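Local structure of QdtA (Thermoanaerobacterium thermosaccharolyticum, 4ZU5) at residues 64-69 with 101-106; 70-75 with 123-128. The protein is a member of the WxcM-like family in the cupin clan, a dimeric protein of antiparallel beta-sheets that holds thymidine in this crystal. All blocks are in the same frame, centred on the assembly; numbering follows the deposited sequence.

Contact 1: residues 64-69 with 101-106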
loop_
_atom_site.group_PDB
_atom_site.type_symbol
_atom_site.label_atom_id
_atom_site.label_comp_id
_atom_site.label_asym_id
_atom_site.label_seq_id
_atom_site.Cartn_x
_atom_site.Cartn_y
_atom_site.Cartn_z
ATOM N N ASN A 64 7.672 0.880 6.930
ATOM C CA ASN A 64 9.099 0.848 7.229
ATOM C C ASN A 64 9.422 2.105 8.042
ATOM O O ASN A 64 8.845 3.188 7.825
ATOM C CB ASN A 64 9.937 0.885 5.964
ATOM C CG ASN A 64 11.395 0.595 6.254
ATOM O OD1 ASN A 64 11.756 -0.413 6.886
ATOM N ND2 ASN A 64 12.234 1.503 5.817
ATOM N N GLY A 65 10.279 1.921 9.036
ATOM C CA GLY A 65 10.636 3.016 9.931
ATOM C C GLY A 65 9.509 3.364 10.885
ATOM O O GLY A 65 8.785 2.485 11.349
ATOM N N SER A 66 9.419 4.653 11.183
ATOM C CA SER A 66 8.461 5.179 12.122
ATOM C C SER A 66 8.053 6.594 11.761
ATOM O O SER A 66 8.800 7.336 11.095
ATOM C CB SER A 66 9.105 5.120 13.520
ATOM O OG SER A 66 8.930 6.379 14.126
ATOM N N VAL A 67 6.822 6.966 12.154
ATOM C CA VAL A 67 6.234 8.251 11.892
ATOM C C VAL A 67 5.171 8.477 12.975
ATOM O O VAL A 67 4.538 7.534 13.459
ATOM C CB VAL A 67 5.583 8.378 10.490
ATOM C CG1 VAL A 67 4.509 7.300 10.294
ATOM C CG2 VAL A 67 4.989 9.752 10.253
ATOM N N LYS A 68 5.010 9.735 13.331
ATOM C CA LYS A 68 4.074 10.155 14.357
ATOM C C LYS A 68 2.889 10.873 13.758
ATOM O O LYS A 68 3.003 11.793 12.913
ATOM C CB LYS A 68 4.825 11.043 15.384
ATOM C CG LYS A 68 5.706 10.259 16.351
ATOM C CD LYS A 68 6.427 11.194 17.311
ATOM C CE LYS A 68 7.526 10.475 18.055
ATOM N NZ LYS A 68 8.689 10.315 17.154
ATOM N N ILE A 69 1.696 10.453 14.196
ATOM C CA ILE A 69 0.484 11.021 13.681
ATOM C C ILE A 69 -0.157 11.790 14.815
ATOM O O ILE A 69 -0.475 11.207 15.858
ATOM C CB ILE A 69 -0.568 9.971 13.251
ATOM C CG1 ILE A 69 0.022 8.858 12.412
ATOM C CG2 ILE A 69 -1.723 10.672 12.572
ATOM C CD1 ILE A 69 0.873 9.320 11.258
ATOM N N ASP A 101 8.054 13.621 12.398
ATOM C CA ASP A 101 9.079 12.678 12.786
ATOM C C ASP A 101 9.128 11.444 11.900
ATOM O O ASP A 101 9.210 10.314 12.388
ATOM C CB ASP A 101 8.904 12.205 14.228
ATOM C CG ASP A 101 9.368 13.266 15.279
ATOM O OD1 ASP A 101 9.714 14.409 14.942
ATOM O OD2 ASP A 101 9.237 12.944 16.464
ATOM N N PHE A 102 9.048 11.662 10.593
ATOM C CA PHE A 102 9.314 10.581 9.676
ATOM C C PHE A 102 10.788 10.195 9.807
ATOM O O PHE A 102 11.645 11.051 9.631
ATOM C CB PHE A 102 9.058 11.083 8.258
ATOM C CG PHE A 102 7.626 11.254 7.896
ATOM C CD1 PHE A 102 6.933 12.404 8.216
ATOM C CD2 PHE A 102 6.978 10.284 7.111
ATOM C CE1 PHE A 102 5.615 12.592 7.795
ATOM C CE2 PHE A 102 5.660 10.447 6.713
ATOM C CZ PHE A 102 4.974 11.613 7.042
ATOM N N THR A 103 11.082 8.945 10.132
ATOM C CA THR A 103 12.452 8.467 10.107
ATOM C C THR A 103 13.010 8.273 8.698
ATOM O O THR A 103 12.286 8.353 7.689
ATOM C CB THR A 103 12.616 7.176 10.905
ATOM O OG1 THR A 103 11.951 6.086 10.258
ATOM C CG2 THR A 103 12.087 7.344 12.306
ATOM N N GLU A 104 14.326 8.086 8.625
ATOM C CA GLU A 104 15.017 7.903 7.347
ATOM C C GLU A 104 14.551 6.560 6.822
ATOM O O GLU A 104 14.533 5.592 7.571
ATOM C CB GLU A 104 16.547 7.891 7.544
ATOM C CG GLU A 104 17.392 7.455 6.343
ATOM C CD GLU A 104 17.386 8.472 5.217
ATOM O OE1 GLU A 104 16.997 9.640 5.393
ATOM O OE2 GLU A 104 17.814 8.111 4.117
ATOM N N GLY A 105 14.091 6.524 5.572
ATOM C CA GLY A 105 13.562 5.287 4.976
ATOM C C GLY A 105 12.067 5.072 5.253
ATOM O O GLY A 105 11.497 4.093 4.805
ATOM N N CYS A 106 11.409 5.983 5.971
ATOM C CA CYS A 106 9.995 5.761 6.336
ATOM C C CYS A 106 9.106 5.675 5.101
ATOM O O CYS A 106 9.269 6.429 4.144
ATOM C CB CYS A 106 9.485 6.900 7.188
ATOM S SG CYS A 106 7.814 6.666 7.865
HETATM O O HOH W 1 8.952 8.802 14.449
#
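The Val67 and Phe102 side chains run alongside each other in the same direction, with the Val67 methyl CG2 over the middle of the phenyl ring. This is a CH-pi contact, CG2 of Val67 being 3.5 Å from the centroid of Phe102 and 4° off the ring normal. Val67 CB meanwhile leans on Cys106 SG at 3.8 Å. On the opposite face of the strand, Lys68 crosses Asp101 obliquely. Its chain bends at the last torsion (chi4 77°) and carries NZ to the anti lone pair of Asp101 OD2, a 2.8 Å salt bridge. A water accepts from the same NZ and donates to Asp101 O.

Between these layers Ser66 and Thr103 exchange two bonds. Thr103 N donates to Ser66 O (3.0 Å, almost straight at 171°), while Ser66 N donates to the Thr103 hydroxyl OG1 at 3.1 Å. Farther along, Asn64 ND2 gives an N-H to Gly105 O at 2.9 Å, approaching from above the carbonyl plane. Gly105 sits in the type II turn from Thr103 to Cys106. The chemistry is therefore layered: apolar groups meet inside, charge and water lie outside, and side chains take over part of the backbone pairing where the loop departs from strand geometry.

Contact 2: residues 70-75 with 123-128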
loop_
_atom_site.group_PDB
_atom_site.type_symbol
_atom_site.label_atom_id
_atom_site.label_comp_id
_atom_site.label_asym_id
_atom_site.label_seq_id
_atom_site.Cartn_x
_atom_site.Cartn_y
_atom_site.Cartn_z
ATOM N N ARG A 70 -0.312 13.086 14.607
ATOM C CA ARG A 70 -1.029 13.930 15.574
ATOM C C ARG A 70 -2.478 13.988 15.132
ATOM O O ARG A 70 -2.781 14.483 14.061
ATOM C CB ARG A 70 -0.412 15.337 15.629
ATOM C CG ARG A 70 -1.200 16.393 16.402
ATOM C CD ARG A 70 -0.507 17.781 16.425
ATOM N NE ARG A 70 0.852 17.730 16.964
ATOM C CZ ARG A 70 1.968 17.860 16.254
ATOM N NH1 ARG A 70 1.952 18.065 14.948
ATOM N NH2 ARG A 70 3.126 17.721 16.850
ATOM N N LEU A 71 -3.368 13.461 15.971
ATOM C CA LEU A 71 -4.780 13.440 15.726
ATOM C C LEU A 71 -5.435 14.443 16.657
ATOM O O LEU A 71 -5.144 14.484 17.856
ATOM C CB LEU A 71 -5.379 12.064 16.037
ATOM C CG LEU A 71 -4.638 10.926 15.341
ATOM C CD1 LEU A 71 -4.918 9.591 16.022
ATOM C CD2 LEU A 71 -5.076 10.919 13.906
ATOM N N LYS A 72 -6.377 15.194 16.115
ATOM C CA LYS A 72 -7.131 16.061 16.983
ATOM C C LYS A 72 -8.555 16.334 16.568
ATOM O O LYS A 72 -8.914 16.369 15.394
ATOM C CB LYS A 72 -6.320 17.336 17.214
ATOM C CG LYS A 72 -6.857 18.619 16.648
ATOM C CD LYS A 72 -5.660 19.531 16.430
ATOM C CE LYS A 72 -5.567 20.622 17.488
ATOM N NZ LYS A 72 -4.432 21.485 17.064
ATOM N N ILE A 73 -9.390 16.496 17.585
ATOM C CA ILE A 73 -10.726 16.964 17.426
ATOM C C ILE A 73 -10.829 18.052 18.501
ATOM O O ILE A 73 -9.931 18.202 19.334
ATOM C CB ILE A 73 -11.753 15.833 17.687
ATOM C CG1 ILE A 73 -11.658 15.263 19.115
ATOM C CG2 ILE A 73 -11.484 14.682 16.737
ATOM C CD1 ILE A 73 -12.678 14.172 19.435
ATOM N N PRO A 74 -11.966 18.724 18.553
ATOM C CA PRO A 74 -12.039 19.804 19.528
ATOM C C PRO A 74 -11.782 19.295 20.946
ATOM O O PRO A 74 -12.306 18.253 21.357
ATOM C CB PRO A 74 -13.457 20.335 19.335
ATOM C CG PRO A 74 -13.720 20.071 17.890
ATOM C CD PRO A 74 -13.148 18.696 17.683
ATOM N N ASP A 75 -10.871 19.985 21.628
ATOM C CA ASP A 75 -10.584 19.740 23.030
ATOM C C ASP A 75 -9.774 18.475 23.218
ATOM O O ASP A 75 -9.428 18.154 24.336
ATOM C CB ASP A 75 -11.882 19.638 23.847
ATOM C CG ASP A 75 -12.669 20.962 23.898
ATOM O OD1 ASP A 75 -12.034 22.036 23.820
ATOM O OD2 ASP A 75 -13.919 20.928 24.029
ATOM N N ARG A 123 -9.231 21.859 4.390
ATOM C CA ARG A 123 -7.900 22.398 4.661
ATOM C C ARG A 123 -7.928 23.640 5.560
ATOM O O ARG A 123 -6.927 24.036 6.103
ATOM C CB ARG A 123 -7.204 22.746 3.351
ATOM C CG ARG A 123 -6.641 21.517 2.669
ATOM C CD ARG A 123 -6.405 21.725 1.176
ATOM N NE ARG A 123 -6.111 20.449 0.525
ATOM C CZ ARG A 123 -5.071 19.674 0.836
ATOM N NH1 ARG A 123 -4.188 20.041 1.765
ATOM N NH2 ARG A 123 -4.907 18.518 0.211
ATOM N N ASN A 124 -9.087 24.247 5.707
ATOM C CA ASN A 124 -9.198 25.419 6.560
ATOM C C ASN A 124 -9.441 25.010 7.985
ATOM O O ASN A 124 -10.477 24.452 8.323
ATOM C CB ASN A 124 -10.327 26.318 6.080
ATOM C CG ASN A 124 -10.361 27.630 6.830
ATOM O OD1 ASN A 124 -10.690 27.677 8.000
ATOM N ND2 ASN A 124 -9.980 28.695 6.160
ATOM N N TYR A 125 -8.490 25.322 8.838
ATOM C CA TYR A 125 -8.586 24.903 10.212
ATOM C C TYR A 125 -9.792 25.490 10.912
ATOM O O TYR A 125 -10.430 24.797 11.695
ATOM C CB TYR A 125 -7.296 25.210 10.947
ATOM C CG TYR A 125 -7.286 24.685 12.353
ATOM C CD1 TYR A 125 -7.135 23.327 12.613
ATOM C CD2 TYR A 125 -7.508 25.524 13.434
ATOM C CE1 TYR A 125 -7.157 22.830 13.907
ATOM C CE2 TYR A 125 -7.478 25.056 14.729
ATOM C CZ TYR A 125 -7.330 23.714 14.982
ATOM O OH TYR A 125 -7.399 23.228 16.264
ATOM N N ASP A 126 -10.156 26.734 10.610
ATOM C CA ASP A 126 -11.325 27.338 11.295
ATOM C C ASP A 126 -12.642 26.692 10.868
ATOM O O ASP A 126 -13.537 26.502 11.670
ATOM C CB ASP A 126 -11.426 28.851 11.065
ATOM C CG ASP A 126 -10.269 29.618 11.689
ATOM O OD1 ASP A 126 -9.786 29.267 12.782
ATOM O OD2 ASP A 126 -9.820 30.575 11.049
ATOM N N PHE A 127 -12.731 26.343 9.600
ATOM C CA PHE A 127 -13.896 25.637 9.099
ATOM C C PHE A 127 -13.945 24.240 9.710
ATOM O O PHE A 127 -15.000 23.788 10.115
ATOM C CB PHE A 127 -13.861 25.548 7.569
ATOM C CG PHE A 127 -15.090 24.875 6.981
ATOM C CD1 PHE A 127 -16.358 25.437 7.162
ATOM C CD2 PHE A 127 -14.999 23.651 6.303
ATOM C CE1 PHE A 127 -17.498 24.805 6.676
ATOM C CE2 PHE A 127 -16.133 23.038 5.783
ATOM C CZ PHE A 127 -17.386 23.616 5.964
ATOM N N TYR A 128 -12.805 23.555 9.753
ATOM C CA TYR A 128 -12.743 22.256 10.376
ATOM C C TYR A 128 -13.369 22.366 11.755
ATOM O O TYR A 128 -14.313 21.668 12.086
ATOM C CB TYR A 128 -11.314 21.709 10.509
ATOM C CG TYR A 128 -11.271 20.571 11.465
ATOM C CD1 TYR A 128 -11.836 19.352 11.129
ATOM C CD2 TYR A 128 -10.817 20.736 12.751
ATOM C CE1 TYR A 128 -11.943 18.343 12.053
ATOM C CE2 TYR A 128 -10.906 19.723 13.677
ATOM C CZ TYR A 128 -11.453 18.507 13.315
ATOM O OH TYR A 128 -11.549 17.537 14.284
#
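The Tyr128 hydroxyl is the polar atom around which this contact gathers. It hydrogen-bonds to Leu94 O, in the loop before strand 96-100, while the 70-75 segment also packs on it. Lys72 O comes within 3.1 Å of Tyr128 OH, and Ile73 CA lies 3.3 Å from Tyr128 OH, at the edge of the ring and near its plane. Ile73 CG2 and Pro74 CD also lie near Tyr128 OH, the proline carbon at 3.9 Å. CG of Tyr128 stands anti to the backbone N (chi1 165°), and the phenol end of the side chain does the touching.

Tyr125, one turn earlier, also has CG anti to its N and meets Lys72 instead. The two side chains cross at about a right angle. A bend at chi3 (-104°) places Lys72 CE 3.4 Å from Tyr125 OH, and Lys72 NZ lies almost as near, at 3.5 Å from Tyr125 OH. Trp96 meets the Tyr125 ring edge-to-face.

Asn124 is the N-cap of the helix: its OD1 accepts from Phe127 N at 2.9 Å and, weakly, from Asp126 N. Pro74 extends the packing to Ala132, Lys133 and Phe136 farther along. The whole is a C-terminal helix packed against the end of a sheet strand in a cupin-type beta fold, with Tyr125 and Tyr128 making the contact.

How the contacts relate
The two contacts sit at opposite ends of strand 67-73, their centres about 23 Å apart, and beyond that shared strand they do not touch. Along the chain they interlock: 64-69 and 70-75 come in direct succession, then 101-106, then 123-128. Contact 1 lies where the chain passes between the two five-stranded sheets, since 96-100 pairs with 67-73 in one and 107-112 pairs with 58-64 in the other. Contact 2 brings helix 125-136 against the far end of the strand. One strand thus ties the inter-sheet loop to the C-terminal helix, while contact 1 reaches the second subunit through Asn64 packing on its counterpart there.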